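Long-range contacts in encapsidation protein (Lactococcus phage asccphi28, PDB 7JQP), which probably acts as the ATPase of the phage DNA packaging motor, using ATP to drive the viral genome into the capsid: residues 192-197 against 258-263; 48-53 against 120-125; 81-86 against 95-100. One frame throughout, in Å; residues are numbered along the deposited sequence.

Interaction 1: residues 192-197 against 258-263; sequences ENFNPI and NIRTPY
The ring of Phe194 lies under the guanidinium of Arg260. This cation-pi contact joins the ASCE-type ATPase part of the chain to the loop that leads to the second, C-terminal sheet. Arg260 CZ sits 4.7 Å from the ring centroid, 25° off the ring normal. Of the guanidinium atoms, NH2 comes nearest, 3.8 Å from Phe194 CG. It lies above the ring, offset toward its rim. The guanidinium and ring planes are 53° apart, which is not a flat stack. The Arg260 chain is bent at chi2 (-88°) and again at chi3, and its NH2 lies over the ring. At the ring edge, in plane, Arg260 O lies 3.2 Å from Phe194 CE2. Pro262 CG meets the same CE2 at 3.7 Å, and the two side chains slide past each other in opposite directions. Phe342 and Phe355 also meet the ring, and the latter belongs to helix 352-365.

One residue earlier on each segment, Ile259 O takes two bonds from Asn193. The backbone N gives a bond of 3.0 Å, coming from above the carbonyl plane. ND2 adds a weak one and has a further partner in Leu205 O. On the other segment Asn258 forms an Asx turn, with OD1 2.9 Å from Arg260 N.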
loop_
_atom_site.group_PDB
_atom_site.type_symbol
_atom_site.label_atom_id
_atom_site.label_comp_id
_atom_site.label_asym_id
_atom_site.label_seq_id
_atom_site.Cartn_x
_atom_site.Cartn_y
_atom_site.Cartn_z
ATOM N N GLU A 192 -3.566 28.205 -16.656
ATOM C CA GLU A 192 -4.553 28.905 -15.847
ATOM C C GLU A 192 -3.869 29.746 -14.781
ATOM O O GLU A 192 -2.680 29.582 -14.500
ATOM C CB GLU A 192 -5.508 27.913 -15.168
ATOM C CG GLU A 192 -4.786 26.981 -14.206
ATOM C CD GLU A 192 -5.730 26.135 -13.386
ATOM O OE1 GLU A 192 -6.871 25.907 -13.840
ATOM O OE2 GLU A 192 -5.330 25.703 -12.285
ATOM N N ASN A 193 -4.632 30.678 -14.214
ATOM C CA ASN A 193 -4.176 31.495 -13.102
ATOM C C ASN A 193 -4.531 30.815 -11.776
ATOM O O ASN A 193 -5.120 29.734 -11.744
ATOM C CB ASN A 193 -4.785 32.887 -13.205
ATOM C CG ASN A 193 -4.088 33.750 -14.237
ATOM O OD1 ASN A 193 -2.872 33.934 -14.200
ATOM N ND2 ASN A 193 -4.859 34.258 -15.190
ATOM N N PHE A 194 -4.151 31.451 -10.663
ATOM C CA PHE A 194 -4.437 30.954 -9.317
ATOM C C PHE A 194 -3.682 29.662 -9.017
ATOM O O PHE A 194 -4.173 28.805 -8.279
ATOM C CB PHE A 194 -5.940 30.741 -9.109
ATOM C CG PHE A 194 -6.734 32.016 -8.961
ATOM C CD1 PHE A 194 -6.893 32.623 -7.724
ATOM C CD2 PHE A 194 -7.314 32.607 -10.070
ATOM C CE1 PHE A 194 -7.630 33.791 -7.598
ATOM C CE2 PHE A 194 -8.042 33.774 -9.952
ATOM C CZ PHE A 194 -8.200 34.369 -8.716
ATOM N N ASN A 195 -2.480 29.516 -9.575
ATOM C CA ASN A 195 -1.603 28.391 -9.289
ATOM C C ASN A 195 -0.274 28.894 -8.742
ATOM O O ASN A 195 0.193 29.971 -9.126
ATOM C CB ASN A 195 -1.365 27.546 -10.548
ATOM C CG ASN A 195 -0.602 28.296 -11.621
ATOM O OD1 ASN A 195 0.625 28.381 -11.576
ATOM N ND2 ASN A 195 -1.325 28.848 -12.591
ATOM N N PRO A 196 0.359 28.135 -7.842
ATOM C CA PRO A 196 1.581 28.651 -7.197
ATOM C C PRO A 196 2.743 28.895 -8.143
ATOM O O PRO A 196 3.472 29.881 -7.974
ATOM C CB PRO A 196 1.918 27.554 -6.171
ATOM C CG PRO A 196 1.292 26.309 -6.738
ATOM C CD PRO A 196 0.011 26.780 -7.372
ATOM N N ILE A 197 2.937 28.030 -9.143
ATOM C CA ILE A 197 4.075 28.193 -10.043
ATOM C C ILE A 197 3.981 29.514 -10.794
ATOM O O ILE A 197 4.976 30.240 -10.926
ATOM C CB ILE A 197 4.177 26.998 -11.008
ATOM C CG1 ILE A 197 4.386 25.690 -10.238
ATOM C CG2 ILE A 197 5.321 27.216 -11.996
ATOM C CD1 ILE A 197 5.565 25.709 -9.271
ATOM N N ASN A 258 -10.198 27.776 -19.804
ATOM C CA ASN A 258 -10.432 28.751 -18.743
ATOM C C ASN A 258 -9.093 29.161 -18.153
ATOM O O ASN A 258 -8.350 28.305 -17.660
ATOM C CB ASN A 258 -11.320 28.178 -17.634
ATOM C CG ASN A 258 -11.836 29.247 -16.688
ATOM O OD1 ASN A 258 -11.435 30.408 -16.772
ATOM N ND2 ASN A 258 -12.687 28.850 -15.749
ATOM N N ILE A 259 -8.785 30.459 -18.191
ATOM C CA ILE A 259 -7.546 30.958 -17.609
ATOM C C ILE A 259 -7.768 31.535 -16.212
ATOM O O ILE A 259 -6.843 32.110 -15.629
ATOM C CB ILE A 259 -6.862 31.995 -18.518
ATOM C CG1 ILE A 259 -7.685 33.280 -18.629
ATOM C CG2 ILE A 259 -6.623 31.414 -19.913
ATOM C CD1 ILE A 259 -6.978 34.390 -19.397
ATOM N N ARG A 260 -8.977 31.399 -15.664
ATOM C CA ARG A 260 -9.257 31.789 -14.280
ATOM C C ARG A 260 -8.857 33.241 -14.025
ATOM O O ARG A 260 -8.109 33.558 -13.098
ATOM C CB ARG A 260 -8.570 30.836 -13.299
ATOM C CG ARG A 260 -9.196 29.442 -13.236
ATOM C CD ARG A 260 -10.328 29.387 -12.201
ATOM N NE ARG A 260 -9.808 29.593 -10.847
ATOM C CZ ARG A 260 -10.552 29.828 -9.767
ATOM N NH1 ARG A 260 -11.873 29.898 -9.857
ATOM N NH2 ARG A 260 -9.963 29.995 -8.590
ATOM N N THR A 261 -9.371 34.131 -14.866
ATOM C CA THR A 261 -9.092 35.552 -14.715
ATOM C C THR A 261 -9.689 36.053 -13.404
ATOM O O THR A 261 -10.828 35.698 -13.070
ATOM C CB THR A 261 -9.697 36.327 -15.890
ATOM O OG1 THR A 261 -9.419 35.648 -17.123
ATOM C CG2 THR A 261 -9.134 37.735 -15.965
ATOM N N PRO A 262 -8.973 36.871 -12.630
ATOM C CA PRO A 262 -9.537 37.375 -11.377
ATOM C C PRO A 262 -10.372 38.635 -11.580
ATOM O O PRO A 262 -10.235 39.350 -12.572
ATOM C CB PRO A 262 -8.295 37.701 -10.523
ATOM C CG PRO A 262 -7.112 37.156 -11.272
ATOM C CD PRO A 262 -7.523 37.139 -12.717
ATOM N N TYR A 263 -11.262 38.885 -10.613
ATOM C CA TYR A 263 -12.056 40.113 -10.615
ATOM C C TYR A 263 -11.238 41.238 -9.982
ATOM O O TYR A 263 -10.546 41.030 -8.982
ATOM C CB TYR A 263 -13.398 39.953 -9.873
ATOM C CG TYR A 263 -14.334 38.926 -10.488
ATOM C CD1 TYR A 263 -14.827 39.095 -11.774
ATOM C CD2 TYR A 263 -14.789 37.836 -9.755
ATOM C CE1 TYR A 263 -15.681 38.168 -12.344
ATOM C CE2 TYR A 263 -15.662 36.913 -10.310
ATOM C CZ TYR A 263 -16.106 37.087 -11.605
ATOM O OH TYR A 263 -16.972 36.175 -12.165
#

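Interaction 2: residues 48-53 against 120-125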
loop_
_atom_site.group_PDB
_atom_site.type_symbol
_atom_site.label_atom_id
_atom_site.label_comp_id
_atom_site.label_asym_id
_atom_site.label_seq_id
_atom_site.Cartn_x
_atom_site.Cartn_y
_atom_site.Cartn_z
ATOM N N ASN A 48 28.717 14.765 -21.379
ATOM C CA ASN A 48 28.961 14.437 -19.973
ATOM C C ASN A 48 28.094 15.278 -19.041
ATOM O O ASN A 48 28.536 15.715 -17.976
ATOM C CB ASN A 48 30.443 14.605 -19.624
ATOM C CG ASN A 48 31.030 13.380 -18.955
ATOM O OD1 ASN A 48 31.371 12.402 -19.621
ATOM N ND2 ASN A 48 31.151 13.426 -17.633
ATOM N N VAL A 49 26.845 15.497 -19.431
ATOM C CA VAL A 49 25.890 16.235 -18.618
ATOM C C VAL A 49 24.672 15.354 -18.391
ATOM O O VAL A 49 24.215 14.657 -19.303
ATOM C CB VAL A 49 25.494 17.575 -19.276
ATOM C CG1 VAL A 49 26.603 18.597 -19.088
ATOM C CG2 VAL A 49 25.210 17.387 -20.757
ATOM N N SER A 50 24.128 15.414 -17.186
ATOM C CA SER A 50 22.971 14.617 -16.816
ATOM C C SER A 50 21.711 15.464 -16.937
ATOM O O SER A 50 21.756 16.674 -17.170
ATOM C CB SER A 50 23.118 14.073 -15.392
ATOM O OG SER A 50 24.321 13.340 -15.245
HETATM N N MSE A 51 20.575 14.800 -16.787
HETATM C CA MSE A 51 19.284 15.461 -16.858
HETATM C C MSE A 51 18.459 15.038 -15.657
HETATM O O MSE A 51 18.649 13.955 -15.104
HETATM C CB MSE A 51 18.557 15.109 -18.151
HETATM C CG MSE A 51 17.183 15.742 -18.295
HETATM SE SE MSE A 51 16.115 14.811 -19.640
HETATM C CE MSE A 51 14.903 16.252 -20.128
ATOM N N VAL A 52 17.531 15.899 -15.264
ATOM C CA VAL A 52 16.606 15.622 -14.179
ATOM C C VAL A 52 15.186 15.818 -14.690
ATOM O O VAL A 52 14.849 16.889 -15.206
ATOM C CB VAL A 52 16.886 16.529 -12.970
ATOM C CG1 VAL A 52 15.744 16.433 -12.014
ATOM C CG2 VAL A 52 18.178 16.127 -12.283
ATOM N N TYR A 53 14.358 14.790 -14.531
ATOM C CA TYR A 53 12.944 14.855 -14.875
ATOM C C TYR A 53 12.150 15.016 -13.585
ATOM O O TYR A 53 12.215 14.151 -12.705
ATOM C CB TYR A 53 12.504 13.604 -15.629
ATOM C CG TYR A 53 11.086 13.679 -16.138
ATOM C CD1 TYR A 53 10.752 14.522 -17.188
ATOM C CD2 TYR A 53 10.081 12.900 -15.579
ATOM C CE1 TYR A 53 9.460 14.595 -17.665
ATOM C CE2 TYR A 53 8.784 12.964 -16.051
ATOM C CZ TYR A 53 8.479 13.814 -17.093
ATOM O OH TYR A 53 7.191 13.886 -17.568
ATOM N N ILE A 120 22.158 9.538 -17.059
ATOM C CA ILE A 120 21.856 10.725 -17.845
ATOM C C ILE A 120 20.518 11.348 -17.483
ATOM O O ILE A 120 20.289 12.521 -17.819
ATOM C CB ILE A 120 21.898 10.414 -19.356
ATOM C CG1 ILE A 120 21.044 9.180 -19.662
ATOM C CG2 ILE A 120 23.334 10.211 -19.816
ATOM C CD1 ILE A 120 20.615 9.077 -21.111
ATOM N N VAL A 121 19.624 10.627 -16.814
ATOM C CA VAL A 121 18.336 11.168 -16.399
ATOM C C VAL A 121 18.056 10.749 -14.965
ATOM O O VAL A 121 18.258 9.590 -14.590
ATOM C CB VAL A 121 17.200 10.710 -17.337
ATOM C CG1 VAL A 121 15.877 11.322 -16.906
ATOM C CG2 VAL A 121 17.515 11.100 -18.777
ATOM N N TYR A 122 17.598 11.710 -14.164
ATOM C CA TYR A 122 17.165 11.481 -12.795
ATOM C C TYR A 122 15.677 11.792 -12.709
ATOM O O TYR A 122 15.214 12.797 -13.259
ATOM C CB TYR A 122 17.885 12.375 -11.773
ATOM C CG TYR A 122 19.375 12.194 -11.603
ATOM C CD1 TYR A 122 20.272 12.786 -12.478
ATOM C CD2 TYR A 122 19.888 11.482 -10.523
ATOM C CE1 TYR A 122 21.636 12.642 -12.308
ATOM C CE2 TYR A 122 21.248 11.334 -10.343
ATOM C CZ TYR A 122 22.118 11.917 -11.237
ATOM O OH TYR A 122 23.476 11.773 -11.059
ATOM N N PHE A 123 14.928 10.939 -12.023
ATOM C CA PHE A 123 13.510 11.160 -11.776
ATOM C C PHE A 123 13.320 11.548 -10.316
ATOM O O PHE A 123 13.756 10.827 -9.414
ATOM C CB PHE A 123 12.705 9.909 -12.135
ATOM C CG PHE A 123 12.746 9.577 -13.606
ATOM C CD1 PHE A 123 11.862 10.169 -14.492
ATOM C CD2 PHE A 123 13.686 8.688 -14.103
ATOM C CE1 PHE A 123 11.905 9.872 -15.842
ATOM C CE2 PHE A 123 13.733 8.389 -15.453
ATOM C CZ PHE A 123 12.841 8.983 -16.324
ATOM N N ILE A 124 12.688 12.703 -10.098
ATOM C CA ILE A 124 12.492 13.276 -8.774
ATOM C C ILE A 124 11.062 13.768 -8.640
ATOM O O ILE A 124 10.452 14.242 -9.602
ATOM C CB ILE A 124 13.443 14.464 -8.511
ATOM C CG1 ILE A 124 14.883 14.101 -8.823
ATOM C CG2 ILE A 124 13.268 15.005 -7.093
ATOM C CD1 ILE A 124 15.765 15.309 -8.810
ATOM N N ALA A 125 10.555 13.719 -7.414
ATOM C CA ALA A 125 9.216 14.184 -7.096
ATOM C C ALA A 125 9.319 15.363 -6.142
ATOM O O ALA A 125 10.031 15.293 -5.134
ATOM C CB ALA A 125 8.382 13.061 -6.474
#
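Met51 O accepts a hydrogen bond from Tyr122 N at 2.7 Å and also receives the CA-H of Val121, with CA 3.1 Å away. The Tyr122 bond is a rung of the parallel ladder between strands 50-55 and 118-125, in the central sheet of the ASCE, P-loop NTPase fold. Tyr122 adds a third neighbour to this oxygen: Met51 O lies at the CD1 edge of the Tyr122 ring, near its plane. The ladder goes on with Tyr53 N bonded to Tyr122 O, close to the line of the C=O bond. Ile124 N then bonds to Tyr53 O at 3.0 Å.

On the face with Val52 and Tyr122, Ser50 CB meets Tyr122 CE1 at the ring edge, 3.7 Å away. Val52 reaches two ways. CG2 touches Tyr122 CB at 3.8 Å, while CG1, anti to the backbone N (chi1 167°), meets Ile124 CD1. The other face carries selenomethionine Met51, Val121, Tyr53 and Phe123. Met51 and Val121 lie side by side, pointing the same way, and touch through SE and CG2. The Tyr53 and Phe123 rings meet obliquely through Tyr53 CD2 and Phe123 CD1, with planes at 71° and centroids 5.6 Å apart. Phe69 packs edge-to-face with both.

Tyr53 also touches Thr33 of the probable Walker A loop, and its OH is hydrogen-bonded to Asp146 and Arg55. Ile120 and Val121 form a classic beta bulge opposite Ile113. Val121 CG1, from the bulge itself, rests 3.8 Å above the Phe123 ring plane, toward the rim.

Interaction 3: residues 81-86 against 95-100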
loop_
_atom_site.group_PDB
_atom_site.type_symbol
_atom_site.label_atom_id
_atom_site.label_comp_id
_atom_site.label_asym_id
_atom_site.label_seq_id
_atom_site.Cartn_x
_atom_site.Cartn_y
_atom_site.Cartn_z
ATOM N N ASN A 81 20.049 9.630 -39.934
ATOM C CA ASN A 81 20.820 8.562 -40.559
ATOM C C ASN A 81 21.855 7.965 -39.611
ATOM O O ASN A 81 22.179 6.777 -39.720
ATOM C CB ASN A 81 21.535 9.023 -41.838
ATOM C CG ASN A 81 20.671 8.886 -43.076
ATOM O OD1 ASN A 81 19.776 8.044 -43.127
ATOM N ND2 ASN A 81 20.996 9.645 -44.118
ATOM N N ARG A 82 22.409 8.766 -38.699
ATOM C CA ARG A 82 23.437 8.238 -37.809
ATOM C C ARG A 82 22.920 7.093 -36.946
ATOM O O ARG A 82 23.727 6.313 -36.428
ATOM C CB ARG A 82 23.994 9.339 -36.903
ATOM C CG ARG A 82 24.441 10.591 -37.626
ATOM C CD ARG A 82 24.510 11.758 -36.654
ATOM N NE ARG A 82 25.303 11.429 -35.470
ATOM C CZ ARG A 82 25.384 12.192 -34.385
ATOM N NH1 ARG A 82 24.714 13.335 -34.323
ATOM N NH2 ARG A 82 26.132 11.812 -33.359
ATOM N N PHE A 83 21.603 6.981 -36.768
ATOM C CA PHE A 83 21.029 5.940 -35.925
ATOM C C PHE A 83 20.815 4.690 -36.773
ATOM O O PHE A 83 20.232 4.758 -37.858
ATOM C CB PHE A 83 19.714 6.435 -35.311
ATOM C CG PHE A 83 19.037 5.434 -34.415
ATOM C CD1 PHE A 83 19.560 5.168 -33.160
ATOM C CD2 PHE A 83 17.877 4.785 -34.800
ATOM C CE1 PHE A 83 18.957 4.262 -32.315
ATOM C CE2 PHE A 83 17.267 3.874 -33.954
ATOM C CZ PHE A 83 17.808 3.615 -32.710
ATOM N N SER A 84 21.279 3.553 -36.263
ATOM C CA SER A 84 21.235 2.277 -36.969
ATOM C C SER A 84 21.505 1.173 -35.957
ATOM O O SER A 84 21.898 1.433 -34.822
ATOM C CB SER A 84 22.223 2.228 -38.141
ATOM O OG SER A 84 21.875 3.153 -39.157
ATOM N N ASP A 85 21.293 -0.067 -36.384
ATOM C CA ASP A 85 21.614 -1.240 -35.569
ATOM C C ASP A 85 20.840 -1.238 -34.248
ATOM O O ASP A 85 21.381 -1.567 -33.187
ATOM C CB ASP A 85 23.121 -1.317 -35.295
ATOM C CG ASP A 85 23.556 -2.697 -34.816
ATOM O OD1 ASP A 85 22.674 -3.523 -34.497
ATOM O OD2 ASP A 85 24.778 -2.956 -34.777
ATOM N N PHE A 86 19.559 -0.879 -34.304
ATOM C CA PHE A 86 18.756 -0.882 -33.092
ATOM C C PHE A 86 18.383 -2.318 -32.742
ATOM O O PHE A 86 17.782 -3.026 -33.560
ATOM C CB PHE A 86 17.470 -0.103 -33.246
ATOM C CG PHE A 86 16.662 -0.053 -31.979
ATOM C CD1 PHE A 86 15.430 -0.675 -31.905
ATOM C CD2 PHE A 86 17.187 0.511 -30.829
ATOM C CE1 PHE A 86 14.699 -0.659 -30.734
ATOM C CE2 PHE A 86 16.453 0.546 -29.661
ATOM C CZ PHE A 86 15.214 -0.053 -29.609
HETATM N N MSE A 95 18.198 -1.157 -24.013
HETATM C CA MSE A 95 18.266 -0.840 -25.442
HETATM C C MSE A 95 19.730 -0.859 -25.892
HETATM O O MSE A 95 20.604 -0.404 -25.157
HETATM C CB MSE A 95 17.658 0.533 -25.739
HETATM C CG MSE A 95 16.173 0.664 -25.450
HETATM SE SE MSE A 95 15.602 2.542 -25.360
HETATM C CE MSE A 95 15.493 2.996 -27.255
ATOM N N ARG A 96 20.004 -1.375 -27.089
ATOM C CA ARG A 96 21.345 -1.360 -27.668
ATOM C C ARG A 96 21.238 -0.859 -29.101
ATOM O O ARG A 96 20.355 -1.295 -29.846
ATOM C CB ARG A 96 21.991 -2.750 -27.610
ATOM C CG ARG A 96 22.091 -3.316 -26.188
ATOM C CD ARG A 96 22.647 -4.735 -26.150
ATOM N NE ARG A 96 22.936 -5.174 -24.784
ATOM C CZ ARG A 96 22.028 -5.650 -23.934
ATOM N NH1 ARG A 96 20.757 -5.752 -24.297
ATOM N NH2 ARG A 96 22.393 -6.020 -22.713
ATOM N N PHE A 97 22.120 0.066 -29.475
ATOM C CA PHE A 97 22.035 0.729 -30.773
ATOM C C PHE A 97 23.407 1.274 -31.158
ATOM O O PHE A 97 24.375 1.179 -30.396
ATOM C CB PHE A 97 20.983 1.847 -30.751
ATOM C CG PHE A 97 21.160 2.830 -29.625
ATOM C CD1 PHE A 97 20.588 2.580 -28.390
ATOM C CD2 PHE A 97 21.887 3.996 -29.798
ATOM C CE1 PHE A 97 20.737 3.468 -27.347
ATOM C CE2 PHE A 97 22.039 4.893 -28.754
ATOM C CZ PHE A 97 21.464 4.626 -27.527
ATOM N N SER A 98 23.476 1.853 -32.358
ATOM C CA SER A 98 24.698 2.402 -32.925
ATOM C C SER A 98 24.481 3.846 -33.344
ATOM O O SER A 98 23.510 4.153 -34.043
ATOM C CB SER A 98 25.144 1.581 -34.145
ATOM O OG SER A 98 26.211 2.209 -34.837
ATOM N N ILE A 99 25.390 4.723 -32.922
ATOM C CA ILE A 99 25.437 6.102 -33.397
ATOM C C ILE A 99 26.860 6.382 -33.863
ATOM O O ILE A 99 27.807 6.269 -33.075
ATOM C CB ILE A 99 25.014 7.121 -32.323
ATOM C CG1 ILE A 99 23.660 6.737 -31.724
ATOM C CG2 ILE A 99 24.935 8.511 -32.936
ATOM C CD1 ILE A 99 23.161 7.707 -30.669
ATOM N N ASP A 100 27.012 6.736 -35.140
ATOM C CA ASP A 100 28.307 7.057 -35.736
ATOM C C ASP A 100 29.274 5.880 -35.683
ATOM O O ASP A 100 30.495 6.074 -35.717
ATOM C CB ASP A 100 28.940 8.279 -35.059
ATOM C CG ASP A 100 28.297 9.583 -35.488
ATOM O OD1 ASP A 100 27.692 9.617 -36.581
ATOM O OD2 ASP A 100 28.406 10.576 -34.737
#
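A beta hairpin of strands 83-89 and 94-99 lies at one outer end of the chain's large mixed sheet, and Ser84 and Ser98 make a hydrogen-bonded antiparallel pair in it. Ser98 N bonds to Ser84 O at 3.0 Å. The donor lies close to the line of the Ser84 C=O, though the bond is bent at the hydrogen. Ser84 N returns a bond to Ser98 O, in the carbonyl plane. Beyond the pair, Asp85 takes a left-handed backbone conformation, and Phe86 comes to lie nearest Phe97. Asp85 O there meets the CA-H of Phe97.

Phe83 and Phe86 pack on helix 72-79, and both touch Phe97 CB. Phe83 has CG anti to the backbone N (chi1 -180°); its CE1 lies 3.5 Å from Phe97 CB. The two rings stand obliquely, with planes at 46°. Phe97 CB also sits at the edge of the Phe86 ring, 4.0 Å from CD2. The neighbouring CE2 of Phe86 touches CE of selenomethionine Met95 at 3.6 Å. Leu75 of helix 72-79 packs on both Phe83 and Met95, and His104 and Ile106 of strand 102-109 pack on Phe97.

Where strand 94-99 ends, Arg82 forms a two-pronged salt bridge with Asp100. The guanidinium and carboxylate planes are only 14° apart, yet both bonds are bent and weak: NE to OD1 at 3.2 Å and NH2 to OD2 at 2.9 Å. Ile99 CG2 lies against the same Arg82 NH2, 3.5 Å away.

Overall arrangement
From the N terminus, the chain first runs through 48-53, whose partner 120-125 comes much later. Within that loop, interaction 3 closes a short hairpin between 81-86 and 95-100, so it nests inside interaction 2. Both belong to the same large sheet: interaction 2 lies where the parallel strands meet the antiparallel ones, interaction 3 at one outer end. Their centres are 22 Å apart. Interaction 1 follows in series, opening at 192-197 only after interaction 2 has closed, and nothing crosses. It brings the turn before helix 196-201 against the loop between helix 246-252 and strand 273-277. Its centre is 30 Å from that of interaction 2, on the opposite side of the chain's centre.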